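Local coordinates for 5-formyltetrahydrofolate cyclo-ligase family protein (Bacillus anthracis, PDB 2JCB), which probably catalyses the ATP-dependent cyclisation of 5-formyltetrahydrofolate to 5,10-methenyltetrahydrofolate in folate metabolism and binds ADP together with a magnesium ion, at residues T34-I39 with L165-Q170; K161-A166 with K186-K191. One frame throughout, in Å; residues are numbered along the deposited sequence.

Contact 1. Residues T34-I39 with L165-Q170; sequences TLSEQI and LAYSFQ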
loop_
_atom_site.group_PDB
_atom_site.type_symbol
_atom_site.label_atom_id
_atom_site.label_comp_id
_atom_site.label_asym_id
_atom_site.label_seq_id
_atom_site.Cartn_x
_atom_site.Cartn_y
_atom_site.Cartn_z
ATOM N N THR A 34 -3.992 3.447 -17.810
ATOM C CA THR A 34 -5.273 4.199 -17.674
ATOM C C THR A 34 -5.873 4.106 -16.268
ATOM O O THR A 34 -6.182 5.143 -15.639
ATOM C CB THR A 34 -6.303 3.724 -18.741
ATOM O OG1 THR A 34 -5.746 3.855 -20.051
ATOM C CG2 THR A 34 -7.578 4.577 -18.689
ATOM N N LEU A 35 -5.964 2.886 -15.739
ATOM C CA LEU A 35 -6.541 2.643 -14.407
ATOM C C LEU A 35 -5.651 3.298 -13.333
ATOM O O LEU A 35 -6.153 3.929 -12.394
ATOM C CB LEU A 35 -6.740 1.145 -14.147
ATOM C CG LEU A 35 -7.764 0.324 -14.932
ATOM C CD1 LEU A 35 -7.754 -1.135 -14.555
ATOM C CD2 LEU A 35 -9.168 0.858 -14.770
ATOM N N SER A 36 -4.329 3.188 -13.481
ATOM C CA SER A 36 -3.451 3.805 -12.458
ATOM C C SER A 36 -3.674 5.317 -12.438
ATOM O O SER A 36 -3.725 5.911 -11.358
ATOM C CB SER A 36 -1.966 3.549 -12.718
ATOM O OG SER A 36 -1.642 2.230 -12.304
ATOM N N GLU A 37 -3.791 5.897 -13.634
ATOM C CA GLU A 37 -4.067 7.337 -13.815
ATOM C C GLU A 37 -5.392 7.750 -13.145
ATOM O O GLU A 37 -5.435 8.781 -12.440
ATOM C CB GLU A 37 -4.108 7.666 -15.315
ATOM C CG GLU A 37 -2.729 8.080 -15.817
ATOM C CD GLU A 37 -2.493 7.985 -17.366
ATOM O OE1 GLU A 37 -3.471 7.862 -18.176
ATOM O OE2 GLU A 37 -1.285 8.052 -17.754
ATOM N N GLN A 38 -6.448 6.962 -13.397
ATOM C CA GLN A 38 -7.791 7.261 -12.836
ATOM C C GLN A 38 -7.776 7.207 -11.316
ATOM O O GLN A 38 -8.356 8.063 -10.642
ATOM C CB GLN A 38 -8.854 6.314 -13.395
ATOM C CG GLN A 38 -9.074 6.592 -14.855
ATOM C CD GLN A 38 -10.071 5.650 -15.508
ATOM O OE1 GLN A 38 -10.617 4.760 -14.862
ATOM N NE2 GLN A 38 -10.298 5.839 -16.820
ATOM N N ILE A 39 -7.085 6.200 -10.760
ATOM C CA ILE A 39 -7.134 5.915 -9.345
ATOM C C ILE A 39 -6.436 7.063 -8.662
ATOM O O ILE A 39 -6.967 7.590 -7.656
ATOM C CB ILE A 39 -6.475 4.614 -9.034
ATOM C CG1 ILE A 39 -7.439 3.475 -9.459
ATOM C CG2 ILE A 39 -6.121 4.495 -7.583
ATOM C CD1 ILE A 39 -6.791 2.070 -9.592
ATOM N N LEU A 165 -5.022 1.936 -2.452
ATOM C CA LEU A 165 -5.340 2.105 -3.869
ATOM C C LEU A 165 -5.478 0.718 -4.494
ATOM O O LEU A 165 -4.607 -0.123 -4.273
ATOM C CB LEU A 165 -4.214 2.909 -4.538
ATOM C CG LEU A 165 -3.834 4.208 -3.827
ATOM C CD1 LEU A 165 -2.593 4.965 -4.424
ATOM C CD2 LEU A 165 -5.049 5.149 -3.817
ATOM N N ALA A 166 -6.533 0.459 -5.289
ATOM C CA ALA A 166 -6.782 -0.849 -5.822
ATOM C C ALA A 166 -7.528 -0.790 -7.131
ATOM O O ALA A 166 -8.393 0.046 -7.302
ATOM C CB ALA A 166 -7.531 -1.685 -4.821
ATOM N N TYR A 167 -7.197 -1.693 -8.049
ATOM C CA TYR A 167 -8.042 -1.887 -9.203
ATOM C C TYR A 167 -9.306 -2.587 -8.665
ATOM O O TYR A 167 -9.272 -3.340 -7.664
ATOM C CB TYR A 167 -7.370 -2.836 -10.193
ATOM C CG TYR A 167 -6.005 -2.394 -10.603
ATOM C CD1 TYR A 167 -5.854 -1.291 -11.450
ATOM C CD2 TYR A 167 -4.849 -3.124 -10.242
ATOM C CE1 TYR A 167 -4.608 -0.891 -11.864
ATOM C CE2 TYR A 167 -3.568 -2.728 -10.686
ATOM C CZ TYR A 167 -3.471 -1.599 -11.498
ATOM O OH TYR A 167 -2.262 -1.081 -11.990
ATOM N N SER A 168 -10.431 -2.310 -9.308
ATOM C CA SER A 168 -11.684 -2.885 -8.845
ATOM C C SER A 168 -11.697 -4.425 -8.783
ATOM O O SER A 168 -12.379 -4.991 -7.931
ATOM C CB SER A 168 -12.883 -2.302 -9.614
ATOM O OG SER A 168 -12.881 -2.751 -10.925
ATOM N N PHE A 169 -10.940 -5.094 -9.660
ATOM C CA PHE A 169 -10.816 -6.543 -9.616
ATOM C C PHE A 169 -10.039 -7.058 -8.376
ATOM O O PHE A 169 -10.021 -8.257 -8.123
ATOM C CB PHE A 169 -10.201 -7.105 -10.910
ATOM C CG PHE A 169 -8.713 -6.841 -11.043
ATOM C CD1 PHE A 169 -7.783 -7.635 -10.346
ATOM C CD2 PHE A 169 -8.234 -5.816 -11.876
ATOM C CE1 PHE A 169 -6.426 -7.444 -10.465
ATOM C CE2 PHE A 169 -6.846 -5.603 -12.000
ATOM C CZ PHE A 169 -5.943 -6.407 -11.262
ATOM N N GLN A 170 -9.375 -6.171 -7.640
ATOM C CA GLN A 170 -8.770 -6.562 -6.373
ATOM C C GLN A 170 -9.779 -6.598 -5.261
ATOM O O GLN A 170 -9.492 -7.128 -4.185
ATOM C CB GLN A 170 -7.671 -5.566 -6.009
ATOM C CG GLN A 170 -6.422 -5.670 -6.864
ATOM C CD GLN A 170 -5.398 -4.596 -6.490
ATOM O OE1 GLN A 170 -5.236 -3.595 -7.159
ATOM N NE2 GLN A 170 -4.646 -4.873 -5.412
#
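Leu35 lies 7.1 Å from Tyr167 and Ile39 6.9 Å from Leu165, CA to CA, so one turn of helix, Leu35 to Ile39, lies against Leu165 to Tyr167, where the chain leaves the end of a strand and bends into a 3-10 turn. Leu35 and Ile39, four residues apart, put their branched apolar chains on the same side of the helix. Leu35 crosses the Tyr167 ring at a slant: its CD1 comes to 3.6 Å from CD1 of Tyr167, and its CB lies 3.7 Å from the ring's CE1. Ile39 works with both branches. Its CG2, anti to the backbone N (chi1 -76°), meets CB of Leu165 at 3.9 Å. On the other branch, CD1 lies 3.5 Å from the backbone O of Ala166 and also touches the tyrosine ring. At the far end of that ring OH lies 3.4 Å from OG of Ser36; Tyr167 OH bonds to the O of Asn63, and Ser36 OG to the O of Tyr32 and the N of Asn66. A tyrosine thus suits this place, apolar along its ring and polar at its buried tip. The amide N of Tyr167 donates to OE1 of Gln170 at 2.9 Å, the donor standing above the carbonyl plane, and NE2 of Gln170 bonds to the O of Val135. Helix 29-44 thus packs over the C-terminal end of strand 161-165, consistent with the helix-on-sheet layering of the Rossmann-like clan to which this family is assigned.

Contact 2. Residues K161-A166 with K186-K191; sequences KTLSLA and KIITEK
Two neighbouring parallel strands of the central mixed sheet, 161-165 and 186-189, pair here in the manner of a Rossmann-like alpha/beta fold, although no helix or strand lies in the chain between the two segments. Their axes approach to 4.6 Å, with 28° between their directions (crossing angle -28°). The hydrogen bonds follow the parallel pattern: Ser164 N gives to Lys186 O at 2.8 Å, Ile188 N to Ser164 O at 2.9 Å, and Ala166 N to Ile188 O, also 2.9 Å. Ile188 therefore bonds to the partner segment through both its N and its O. Its side chain shares a face with those of Leu163 and Leu165. Ile188 and Leu165 run alongside each other in the same direction, with CD1 of the isoleucine 3.9 Å from CD2 of the leucine. The same CD1 is 4.0 Å from CD1 of Leu163. Helix 29-44 covers this face, Leu43 resting on Leu163 and Ser42 on Ile188, so large aliphatic chains fit it. Ser164 and Ile187 turn to the opposite face; there Ile187 CG2 packs 4.0 Å from CB of Ala166, and Tyr137 touches all three residues. The buried hydroxyl of Ser164 is satisfied by the O of Val132. Lys186 keeps CB beside Leu163, but its amine turns off to a bond with Gln46 and a salt bridge with Glu48. At Thr189 an ST turn forms, Thr189 OG1 accepting from Lys191 N at 3.1 Å.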
loop_
_atom_site.group_PDB
_atom_site.type_symbol
_atom_site.label_atom_id
_atom_site.label_comp_id
_atom_site.label_asym_id
_atom_site.label_seq_id
_atom_site.Cartn_x
_atom_site.Cartn_y
_atom_site.Cartn_z
ATOM N N LYS A 161 -4.254 8.273 9.546
ATOM C CA LYS A 161 -5.214 7.875 8.517
ATOM C C LYS A 161 -4.625 6.845 7.560
ATOM O O LYS A 161 -3.454 6.944 7.238
ATOM C CB LYS A 161 -5.664 9.118 7.758
ATOM C CG LYS A 161 -6.451 10.103 8.693
ATOM C CD LYS A 161 -6.702 11.397 7.967
ATOM C CE LYS A 161 -6.888 12.517 8.986
ATOM N NZ LYS A 161 -8.321 12.564 9.361
ATOM N N THR A 162 -5.436 5.903 7.090
ATOM C CA THR A 162 -4.992 4.888 6.138
ATOM C C THR A 162 -5.878 4.858 4.910
ATOM O O THR A 162 -7.097 5.077 4.996
ATOM C CB THR A 162 -4.993 3.453 6.720
ATOM O OG1 THR A 162 -6.293 3.082 7.197
ATOM C CG2 THR A 162 -4.006 3.350 7.859
ATOM N N LEU A 163 -5.281 4.576 3.769
ATOM C CA LEU A 163 -6.076 4.273 2.593
ATOM C C LEU A 163 -5.280 3.372 1.717
ATOM O O LEU A 163 -4.077 3.364 1.768
ATOM C CB LEU A 163 -6.555 5.533 1.824
ATOM C CG LEU A 163 -5.614 6.405 1.045
ATOM C CD1 LEU A 163 -5.267 5.766 -0.404
ATOM C CD2 LEU A 163 -6.233 7.818 0.918
ATOM N N SER A 164 -5.995 2.613 0.896
ATOM C CA SER A 164 -5.380 1.740 -0.101
ATOM C C SER A 164 -5.897 2.103 -1.456
ATOM O O SER A 164 -7.020 2.605 -1.591
ATOM C CB SER A 164 -5.633 0.276 0.198
ATOM O OG SER A 164 -5.001 -0.157 1.398
ATOM N N LEU A 165 -5.022 1.936 -2.452
ATOM C CA LEU A 165 -5.340 2.105 -3.869
ATOM C C LEU A 165 -5.478 0.718 -4.494
ATOM O O LEU A 165 -4.607 -0.123 -4.273
ATOM C CB LEU A 165 -4.214 2.909 -4.538
ATOM C CG LEU A 165 -3.834 4.208 -3.827
ATOM C CD1 LEU A 165 -2.593 4.965 -4.424
ATOM C CD2 LEU A 165 -5.049 5.149 -3.817
ATOM N N ALA A 166 -6.533 0.459 -5.289
ATOM C CA ALA A 166 -6.782 -0.849 -5.822
ATOM C C ALA A 166 -7.528 -0.790 -7.131
ATOM O O ALA A 166 -8.393 0.046 -7.302
ATOM C CB ALA A 166 -7.531 -1.685 -4.821
ATOM N N LYS A 186 -10.076 3.331 4.058
ATOM C CA LYS A 186 -10.646 3.729 2.758
ATOM C C LYS A 186 -9.936 3.003 1.648
ATOM O O LYS A 186 -8.711 2.780 1.715
ATOM C CB LYS A 186 -10.408 5.226 2.547
ATOM C CG LYS A 186 -10.976 5.729 1.155
ATOM C CD LYS A 186 -10.723 7.203 0.942
ATOM C CE LYS A 186 -11.740 8.048 1.726
ATOM N NZ LYS A 186 -11.565 9.513 1.472
ATOM N N ILE A 187 -10.689 2.625 0.618
ATOM C CA ILE A 187 -10.096 1.970 -0.566
ATOM C C ILE A 187 -10.563 2.855 -1.762
ATOM O O ILE A 187 -11.761 3.173 -1.865
ATOM C CB ILE A 187 -10.492 0.467 -0.742
ATOM C CG1 ILE A 187 -10.052 -0.365 0.498
ATOM C CG2 ILE A 187 -9.845 -0.125 -2.016
ATOM C CD1 ILE A 187 -10.984 -1.405 0.862
ATOM N N ILE A 188 -9.630 3.275 -2.610
ATOM C CA ILE A 188 -9.936 4.008 -3.841
ATOM C C ILE A 188 -9.693 3.064 -5.025
ATOM O O ILE A 188 -8.559 2.562 -5.177
ATOM C CB ILE A 188 -9.039 5.222 -3.967
ATOM C CG1 ILE A 188 -9.157 6.123 -2.715
ATOM C CG2 ILE A 188 -9.398 5.999 -5.216
ATOM C CD1 ILE A 188 -8.177 7.176 -2.724
ATOM N N THR A 189 -10.710 2.858 -5.860
ATOM C CA THR A 189 -10.597 2.089 -7.100
ATOM C C THR A 189 -10.912 3.031 -8.238
ATOM O O THR A 189 -11.173 4.248 -8.015
ATOM C CB THR A 189 -11.571 0.879 -7.156
ATOM O OG1 THR A 189 -12.911 1.361 -7.350
ATOM C CG2 THR A 189 -11.489 -0.004 -5.876
ATOM N N GLU A 190 -10.957 2.505 -9.464
ATOM C CA GLU A 190 -11.242 3.401 -10.580
ATOM C C GLU A 190 -12.758 3.712 -10.637
ATOM O O GLU A 190 -13.185 4.534 -11.448
ATOM C CB GLU A 190 -10.774 2.783 -11.912
ATOM C CG GLU A 190 -11.609 1.554 -12.377
ATOM C CD GLU A 190 -11.197 0.212 -11.756
ATOM O OE1 GLU A 190 -10.518 0.124 -10.722
ATOM O OE2 GLU A 190 -11.613 -0.789 -12.328
ATOM N N LYS A 191 -13.546 2.990 -9.856
ATOM C CA LYS A 191 -14.999 3.106 -9.846
ATOM C C LYS A 191 -15.522 3.943 -8.654
ATOM O O LYS A 191 -16.716 4.251 -8.625
ATOM C CB LYS A 191 -15.628 1.694 -9.726
ATOM C CG LYS A 191 -15.524 0.742 -10.911
ATOM C CD LYS A 191 -16.236 -0.535 -10.553
ATOM C CE LYS A 191 -16.039 -1.530 -11.630
ATOM N NZ LYS A 191 -17.053 -2.612 -11.499
#

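How the contacts relate
After helix 6-26 the chain forms helix 29-44, then runs through strands 54-56, 80-87, 92-98, 120-121 and 129-131 before contact 1 closes this long loop, which also carries Gly145 to Gly149 and Asp152 of the ADP site. Contact 2 closes a much shorter loop, bearing Phe180 and the magnesium-binding Asp181. The two loops follow each other in series, neither crossing nor nesting, and meet at Leu165 and Ala166, which belong to both contacts. Glu190 joins them further: its OE2 lies 2.7 Å from Ser168 OG, a probable hydrogen bond, and its CG packs against Leu35. Helix, strand end and the following turn are thereby tied together.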